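Local coordinates for protein FAD-dependent oxidoreductase (Actinomadura kijaniata, PDB 3M9V) that is a flavin-dependent oxidoreductase of the acyl-CoA dehydrogenase family that takes part in D-kijanose biosynthesis and binds dTDP, at residues 174-186 against 197-210. Numbering follows the deposited sequence.
Sequences MAPVGTHFVINAR and ASPVVTRDTPGFTV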
ATOM      1  N   MET A 174     -20.159  25.280 -11.502  1.00 18.69           N
ATOM      2  CA  MET A 174     -21.536  25.775 -11.527  1.00 22.50           C
ATOM      3  C   MET A 174     -21.677  27.111 -12.267  1.00 23.03           C
ATOM      4  O   MET A 174     -22.789  27.638 -12.406  1.00 22.97           O
ATOM      5  CB  MET A 174     -22.145  25.881 -10.113  1.00 20.22           C
ATOM      6  CG  MET A 174     -23.689  25.878 -10.141  1.00 23.72           C
ATOM      7  SD  MET A 174     -24.480  25.727  -8.535  1.00 28.77           S
ATOM      8  CE  MET A 174     -23.641  26.983  -7.574  1.00 19.87           C
ATOM      9  N   ALA A 175     -20.559  27.676 -12.722  1.00 20.97           N
ATOM     10  CA  ALA A 175     -20.602  28.987 -13.371  1.00 24.44           C
ATOM     11  C   ALA A 175     -21.647  29.124 -14.488  1.00 25.22           C
ATOM     12  O   ALA A 175     -22.252  30.172 -14.692  1.00 24.92           O
ATOM     13  CB  ALA A 175     -19.212  29.434 -13.843  1.00 21.77           C
ATOM     14  N   PRO A 176     -21.901  28.043 -15.232  1.00 27.75           N
ATOM     15  CA  PRO A 176     -22.846  28.227 -16.331  1.00 26.89           C
ATOM     16  C   PRO A 176     -24.246  28.693 -15.924  1.00 28.72           C
ATOM     17  O   PRO A 176     -24.916  29.339 -16.735  1.00 26.80           O
ATOM     18  CB  PRO A 176     -22.872  26.841 -16.978  1.00 28.34           C
ATOM     19  CG  PRO A 176     -21.425  26.385 -16.780  1.00 26.65           C
ATOM     20  CD  PRO A 176     -21.145  26.782 -15.351  1.00 26.38           C
ATOM     21  N   VAL A 177     -24.700  28.395 -14.711  1.00 26.42           N
ATOM     22  CA  VAL A 177     -26.035  28.843 -14.315  1.00 25.83           C
ATOM     23  C   VAL A 177     -25.898  29.897 -13.221  1.00 24.36           C
ATOM     24  O   VAL A 177     -26.883  30.278 -12.594  1.00 23.53           O
ATOM     25  CB  VAL A 177     -26.975  27.664 -13.889  1.00 28.07           C
ATOM     26  CG1 VAL A 177     -27.205  26.693 -15.053  1.00 21.68           C
ATOM     27  CG2 VAL A 177     -26.389  26.842 -12.739  1.00 26.79           C
ATOM     28  N   GLY A 178     -24.685  30.387 -12.992  1.00 21.91           N
ATOM     29  CA  GLY A 178     -24.453  31.237 -11.827  1.00 22.54           C
ATOM     30  C   GLY A 178     -25.074  32.605 -12.096  1.00 22.90           C
ATOM     31  O   GLY A 178     -25.032  33.071 -13.227  1.00 22.75           O
ATOM     32  N   THR A 179     -25.657  33.236 -11.084  1.00 21.59           N
ATOM     33  CA  THR A 179     -26.266  34.550 -11.240  1.00 23.56           C
ATOM     34  C   THR A 179     -25.418  35.502 -10.412  1.00 23.65           C
ATOM     35  O   THR A 179     -25.353  36.700 -10.703  1.00 22.32           O
ATOM     36  CB  THR A 179     -27.700  34.599 -10.664  1.00 22.16           C
ATOM     37  OG1 THR A 179     -27.684  34.200  -9.278  1.00 23.42           O
ATOM     38  CG2 THR A 179     -28.600  33.691 -11.492  1.00 20.55           C
ATOM     39  N   HIS A 180     -24.788  34.979  -9.360  1.00 23.91           N
ATOM     40  CA  HIS A 180     -23.986  35.830  -8.485  1.00 23.82           C
ATOM     41  C   HIS A 180     -22.656  35.138  -8.219  1.00 25.88           C
ATOM     42  O   HIS A 180     -22.664  33.922  -8.003  1.00 25.26           O
ATOM     43  CB  HIS A 180     -24.630  35.965  -7.114  1.00 24.39           C
ATOM     44  CG  HIS A 180     -25.912  36.739  -7.082  1.00 28.22           C
ATOM     45  ND1 HIS A 180     -27.082  36.277  -7.647  1.00 32.40           N
ATOM     46  CD2 HIS A 180     -26.217  37.911  -6.473  1.00 31.41           C
ATOM     47  CE1 HIS A 180     -28.042  37.157  -7.421  1.00 32.61           C
ATOM     48  NE2 HIS A 180     -27.548  38.152  -6.703  1.00 30.19           N
ATOM     49  N   PHE A 181     -21.557  35.886  -8.184  1.00 22.19           N
ATOM     50  CA  PHE A 181     -20.222  35.287  -8.101  1.00 22.70           C
ATOM     51  C   PHE A 181     -19.479  35.996  -6.978  1.00 24.17           C
ATOM     52  O   PHE A 181     -19.221  37.214  -7.059  1.00 25.07           O
ATOM     53  CB  PHE A 181     -19.479  35.453  -9.431  1.00 21.01           C
ATOM     54  CG  PHE A 181     -20.105  34.703 -10.563  1.00 21.54           C
ATOM     55  CD1 PHE A 181     -19.601  33.471 -10.962  1.00 22.46           C
ATOM     56  CD2 PHE A 181     -21.254  35.184 -11.174  1.00 23.53           C
ATOM     57  CE1 PHE A 181     -20.201  32.759 -11.998  1.00 22.69           C
ATOM     58  CE2 PHE A 181     -21.877  34.480 -12.193  1.00 19.99           C
ATOM     59  CZ  PHE A 181     -21.345  33.269 -12.604  1.00 25.39           C
ATOM     60  N   VAL A 182     -19.183  35.258  -5.910  1.00 25.53           N
ATOM     61  CA  VAL A 182     -18.366  35.808  -4.829  1.00 24.75           C
ATOM     62  C   VAL A 182     -16.897  35.610  -5.185  1.00 26.65           C
ATOM     63  O   VAL A 182     -16.486  34.485  -5.472  1.00 25.79           O
ATOM     64  CB  VAL A 182     -18.680  35.109  -3.498  1.00 26.16           C
ATOM     65  CG1 VAL A 182     -17.849  35.683  -2.355  1.00 24.01           C
ATOM     66  CG2 VAL A 182     -20.134  35.266  -3.167  1.00 23.20           C
ATOM     67  N   ILE A 183     -16.108  36.683  -5.207  1.00 25.72           N
ATOM     68  CA  ILE A 183     -14.801  36.643  -5.855  1.00 25.34           C
ATOM     69  C   ILE A 183     -13.780  37.003  -4.787  1.00 28.51           C
ATOM     70  O   ILE A 183     -13.978  37.969  -4.047  1.00 28.90           O
ATOM     71  CB  ILE A 183     -14.694  37.689  -6.990  1.00 25.78           C
ATOM     72  CG1 ILE A 183     -15.792  37.453  -8.029  1.00 26.33           C
ATOM     73  CG2 ILE A 183     -13.353  37.635  -7.727  1.00 25.12           C
ATOM     74  CD1 ILE A 183     -15.728  36.078  -8.665  1.00 20.95           C
ATOM     75  N   ASN A 184     -12.707  36.228  -4.685  1.00 28.13           N
ATOM     76  CA  ASN A 184     -11.649  36.609  -3.763  1.00 30.50           C
ATOM     77  C   ASN A 184     -10.702  37.575  -4.466  1.00 29.77           C
ATOM     78  O   ASN A 184     -10.097  37.234  -5.483  1.00 31.53           O
ATOM     79  CB  ASN A 184     -10.870  35.376  -3.318  1.00 33.01           C
ATOM     80  CG  ASN A 184     -11.673  34.511  -2.364  1.00 39.23           C
ATOM     81  OD1 ASN A 184     -12.860  34.748  -2.118  1.00 43.97           O
ATOM     82  ND2 ASN A 184     -11.008  33.514  -1.795  1.00 48.85           N
ATOM     83  N   ALA A 185     -10.552  38.778  -3.927  1.00 29.36           N
ATOM     84  CA  ALA A 185      -9.762  39.763  -4.659  1.00 28.22           C
ATOM     85  C   ALA A 185      -8.944  40.513  -3.616  1.00 29.00           C
ATOM     86  O   ALA A 185      -9.179  40.346  -2.418  1.00 30.87           O
ATOM     87  CB  ALA A 185     -10.702  40.693  -5.438  1.00 26.55           C
ATOM     88  N   ARG A 186      -7.996  41.335  -4.054  1.00 30.43           N
ATOM     89  CA  ARG A 186      -7.319  42.274  -3.149  1.00 35.05           C
ATOM     90  C   ARG A 186      -7.484  43.711  -3.660  1.00 36.01           C
ATOM     91  O   ARG A 186      -7.528  43.931  -4.875  1.00 34.38           O
ATOM     92  CB  ARG A 186      -5.817  41.968  -3.123  1.00 33.12           C
ATOM     93  CG  ARG A 186      -5.231  42.101  -4.515  1.00 38.16           C
ATOM     94  CD  ARG A 186      -3.752  41.787  -4.524  1.00 52.03           C
ATOM     95  NE  ARG A 186      -3.488  40.486  -3.911  1.00 62.98           N
ATOM     96  CZ  ARG A 186      -2.278  40.065  -3.553  1.00 66.23           C
ATOM     97  NH1 ARG A 186      -2.142  38.870  -2.993  1.00 68.88           N
ATOM     98  NH2 ARG A 186      -1.215  40.838  -3.746  1.00 65.85           N
ATOM     99  N   ALA A 197     -10.683  41.395  -0.116  1.00 37.09           N
ATOM    100  CA  ALA A 197     -12.042  41.906  -0.260  1.00 36.06           C
ATOM    101  C   ALA A 197     -12.821  40.826  -0.989  1.00 33.74           C
ATOM    102  O   ALA A 197     -12.276  40.097  -1.825  1.00 32.12           O
ATOM    103  CB  ALA A 197     -12.053  43.186  -1.078  1.00 34.86           C
ATOM    104  N   SER A 198     -14.100  40.718  -0.659  1.00 31.78           N
ATOM    105  CA  SER A 198     -14.938  39.800  -1.423  1.00 30.71           C
ATOM    106  C   SER A 198     -16.020  40.554  -2.180  1.00 29.06           C
ATOM    107  O   SER A 198     -17.142  40.662  -1.710  1.00 30.88           O
ATOM    108  CB  SER A 198     -15.570  38.803  -0.454  1.00 30.69           C
ATOM    109  OG  SER A 198     -14.540  38.013   0.100  1.00 31.08           O
ATOM    110  N   PRO A 199     -15.706  41.081  -3.365  1.00 28.61           N
ATOM    111  CA  PRO A 199     -16.783  41.703  -4.118  1.00 27.67           C
ATOM    112  C   PRO A 199     -17.773  40.652  -4.616  1.00 29.41           C
ATOM    113  O   PRO A 199     -17.372  39.527  -4.925  1.00 30.25           O
ATOM    114  CB  PRO A 199     -16.052  42.356  -5.288  1.00 27.86           C
ATOM    115  CG  PRO A 199     -14.787  41.641  -5.438  1.00 24.71           C
ATOM    116  CD  PRO A 199     -14.412  41.141  -4.067  1.00 29.95           C
ATOM    117  N   VAL A 200     -19.055  40.997  -4.701  1.00 28.33           N
ATOM    118  CA  VAL A 200     -20.023  40.096  -5.317  1.00 27.86           C
ATOM    119  C   VAL A 200     -20.394  40.688  -6.679  1.00 27.90           C
ATOM    120  O   VAL A 200     -20.937  41.793  -6.712  1.00 26.47           O
ATOM    121  CB  VAL A 200     -21.286  39.974  -4.429  1.00 28.09           C
ATOM    122  CG1 VAL A 200     -22.364  39.178  -5.141  1.00 29.68           C
ATOM    123  CG2 VAL A 200     -20.956  39.319  -3.093  1.00 27.69           C
ATOM    124  N   VAL A 201     -20.113  39.977  -7.769  1.00 26.83           N
ATOM    125  CA  VAL A 201     -20.482  40.383  -9.121  1.00 27.45           C
ATOM    126  C   VAL A 201     -21.695  39.598  -9.618  1.00 29.34           C
ATOM    127  O   VAL A 201     -21.830  38.411  -9.330  1.00 28.56           O
ATOM    128  CB  VAL A 201     -19.237  40.437 -10.052  1.00 29.30           C
ATOM    129  CG1 VAL A 201     -18.264  39.315  -9.807  1.00 32.68           C
ATOM    130  CG2 VAL A 201     -19.533  40.648 -11.545  1.00 30.94           C
ATOM    131  N   THR A 202     -22.631  40.254 -10.298  1.00 28.55           N
ATOM    132  CA  THR A 202     -23.796  39.545 -10.806  1.00 27.31           C
ATOM    133  C   THR A 202     -23.573  39.336 -12.292  1.00 27.30           C
ATOM    134  O   THR A 202     -22.718  39.952 -12.928  1.00 25.72           O
ATOM    135  CB  THR A 202     -25.098  40.344 -10.673  1.00 29.61           C
ATOM    136  OG1 THR A 202     -24.941  41.517 -11.483  1.00 33.94           O
ATOM    137  CG2 THR A 202     -25.400  40.730  -9.219  1.00 26.18           C
ATOM    138  N   ARG A 203     -24.355  38.422 -12.853  1.00 27.22           N
ATOM    139  CA  ARG A 203     -24.020  37.970 -14.191  1.00 29.04           C
ATOM    140  C   ARG A 203     -24.167  39.075 -15.238  1.00 29.32           C
ATOM    141  O   ARG A 203     -23.476  39.077 -16.253  1.00 28.28           O
ATOM    142  CB  ARG A 203     -24.922  36.791 -14.563  1.00 30.20           C
ATOM    143  CG  ARG A 203     -24.353  36.037 -15.742  1.00 31.69           C
ATOM    144  CD  ARG A 203     -25.248  34.867 -16.126  1.00 37.16           C
ATOM    145  NE  ARG A 203     -24.530  34.066 -17.115  1.00 38.53           N
ATOM    146  CZ  ARG A 203     -23.965  32.884 -16.887  1.00 39.63           C
ATOM    147  NH1 ARG A 203     -23.346  32.284 -17.894  1.00 37.64           N
ATOM    148  NH2 ARG A 203     -24.014  32.312 -15.686  1.00 27.44           N
ATOM    149  N   ASP A 204     -25.077  40.015 -15.023  1.00 30.24           N
ATOM    150  CA  ASP A 204     -25.287  41.046 -16.031  1.00 35.26           C
ATOM    151  C   ASP A 204     -24.387  42.265 -15.809  1.00 34.90           C
ATOM    152  O   ASP A 204     -24.675  43.319 -16.361  1.00 36.98           O
ATOM    153  CB  ASP A 204     -26.750  41.505 -15.969  1.00 37.09           C
ATOM    154  CG  ASP A 204     -27.151  41.922 -14.560  1.00 46.38           C
ATOM    155  OD1 ASP A 204     -28.098  41.328 -13.999  1.00 57.77           O
ATOM    156  OD2 ASP A 204     -26.506  42.824 -13.976  1.00 54.34           O
ATOM    157  N   THR A 205     -23.334  42.184 -15.004  1.00 32.34           N
ATOM    158  CA  THR A 205     -22.419  43.316 -14.841  1.00 31.00           C
ATOM    159  C   THR A 205     -21.562  43.513 -16.081  1.00 30.47           C
ATOM    160  O   THR A 205     -21.055  42.556 -16.655  1.00 28.96           O
ATOM    161  CB  THR A 205     -21.480  43.036 -13.652  1.00 30.80           C
ATOM    162  OG1 THR A 205     -22.279  42.866 -12.475  1.00 31.68           O
ATOM    163  CG2 THR A 205     -20.427  44.123 -13.441  1.00 31.43           C
ATOM    164  N   PRO A 206     -21.362  44.768 -16.510  1.00 30.90           N
ATOM    165  CA  PRO A 206     -20.590  45.018 -17.728  1.00 28.67           C
ATOM    166  C   PRO A 206     -19.133  44.577 -17.540  1.00 26.08           C
ATOM    167  O   PRO A 206     -18.587  44.746 -16.445  1.00 25.20           O
ATOM    168  CB  PRO A 206     -20.622  46.551 -17.861  1.00 29.36           C
ATOM    169  CG  PRO A 206     -21.690  47.019 -16.932  1.00 30.02           C
ATOM    170  CD  PRO A 206     -21.814  46.003 -15.847  1.00 31.40           C
ATOM    171  N   GLY A 207     -18.472  44.080 -18.578  1.00 22.74           N
ATOM    172  CA  GLY A 207     -17.106  43.600 -18.377  1.00 25.54           C
ATOM    173  C   GLY A 207     -16.950  42.170 -17.870  1.00 26.38           C
ATOM    174  O   GLY A 207     -15.834  41.644 -17.806  1.00 25.73           O
ATOM    175  N   PHE A 208     -18.066  41.533 -17.529  1.00 26.83           N
ATOM    176  CA  PHE A 208     -18.084  40.211 -16.891  1.00 28.69           C
ATOM    177  C   PHE A 208     -18.332  39.148 -17.953  1.00 29.59           C
ATOM    178  O   PHE A 208     -19.366  39.185 -18.611  1.00 28.78           O
ATOM    179  CB  PHE A 208     -19.172  40.076 -15.817  1.00 27.18           C
ATOM    180  CG  PHE A 208     -19.127  38.745 -15.098  1.00 32.47           C
ATOM    181  CD1 PHE A 208     -18.014  38.379 -14.358  1.00 35.76           C
ATOM    182  CD2 PHE A 208     -20.164  37.836 -15.209  1.00 29.55           C
ATOM    183  CE1 PHE A 208     -17.953  37.152 -13.714  1.00 36.95           C
ATOM    184  CE2 PHE A 208     -20.117  36.610 -14.568  1.00 31.37           C
ATOM    185  CZ  PHE A 208     -19.007  36.263 -13.827  1.00 32.17           C
ATOM    186  N   THR A 209     -17.399  38.220 -18.146  1.00 28.86           N
ATOM    187  CA  THR A 209     -17.644  37.121 -19.087  1.00 30.65           C
ATOM    188  C   THR A 209     -17.466  35.755 -18.421  1.00 29.66           C
ATOM    189  O   THR A 209     -16.492  35.566 -17.689  1.00 26.22           O
ATOM    190  CB  THR A 209     -16.626  37.130 -20.252  1.00 31.92           C
ATOM    191  OG1 THR A 209     -16.583  38.437 -20.834  1.00 33.82           O
ATOM    192  CG2 THR A 209     -17.100  36.162 -21.331  1.00 32.04           C
ATOM    193  N   VAL A 210     -18.401  34.839 -18.670  1.00 28.82           N
ATOM    194  CA  VAL A 210     -18.218  33.424 -18.340  1.00 28.02           C
ATOM    195  C   VAL A 210     -17.697  32.619 -19.520  1.00 28.59           C
ATOM    196  O   VAL A 210     -18.373  32.607 -20.540  1.00 27.05           O
ATOM    197  CB  VAL A 210     -19.540  32.815 -17.869  1.00 27.78           C
ATOM    198  CG1 VAL A 210     -19.383  31.303 -17.622  1.00 27.69           C
ATOM    199  CG2 VAL A 210     -19.982  33.552 -16.606  1.00 24.89           C
TER
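Phe181 lays one ring face under the edge of Phe208, whose CZ sits over the ring centre, 3.6 Å from CD2 of Phe181. The planes of this edge-to-face pair meet at 53°, centroids 4.8 Å apart. CG of Phe181 stands anti to the carbonyl carbon (chi1 -65°), leaning the ring toward Gly178.

Arg203, extended from CG to NE, brings its NH2 to the ring edge at CZ of Phe181. Arg203 NH2 donates to two carbonyls of the turn before the strand: Gly178 O at 2.8 Å, on a lone pair and in the guanidinium plane, and Ala175 O at 2.9 Å, tilted 15° from it. Ala175 O also accepts from Gly178 N, which closes that turn. Val210 CG2 lies over one guanidinium face.

Strands 180-187 and 196-202 form an antiparallel beta hairpin. Phe181 and Val201 exchange both backbone bonds, as do Ala185 and Ala197; Ile183 N reaches Pro199 O at 3.1 Å. Ile183 CG1 meets Val201 CG1 at 3.6 Å on the Phe181 side; on the other His180 lies alongside Thr202, and His180 ND1 and Thr179 OG1 share a 2.7 Å hydrogen bond.

The hairpin belongs to the beta-sheet middle domain of the acyl-CoA dehydrogenase fold. Asn184 ND2 makes a weak hydrogen bond to the bound dTDP, Val182 touches Arg108 of helix 96-118, strand 141-147 pairs alongside 180-187, and Phe181 and Ile183 pack on strand 225-234.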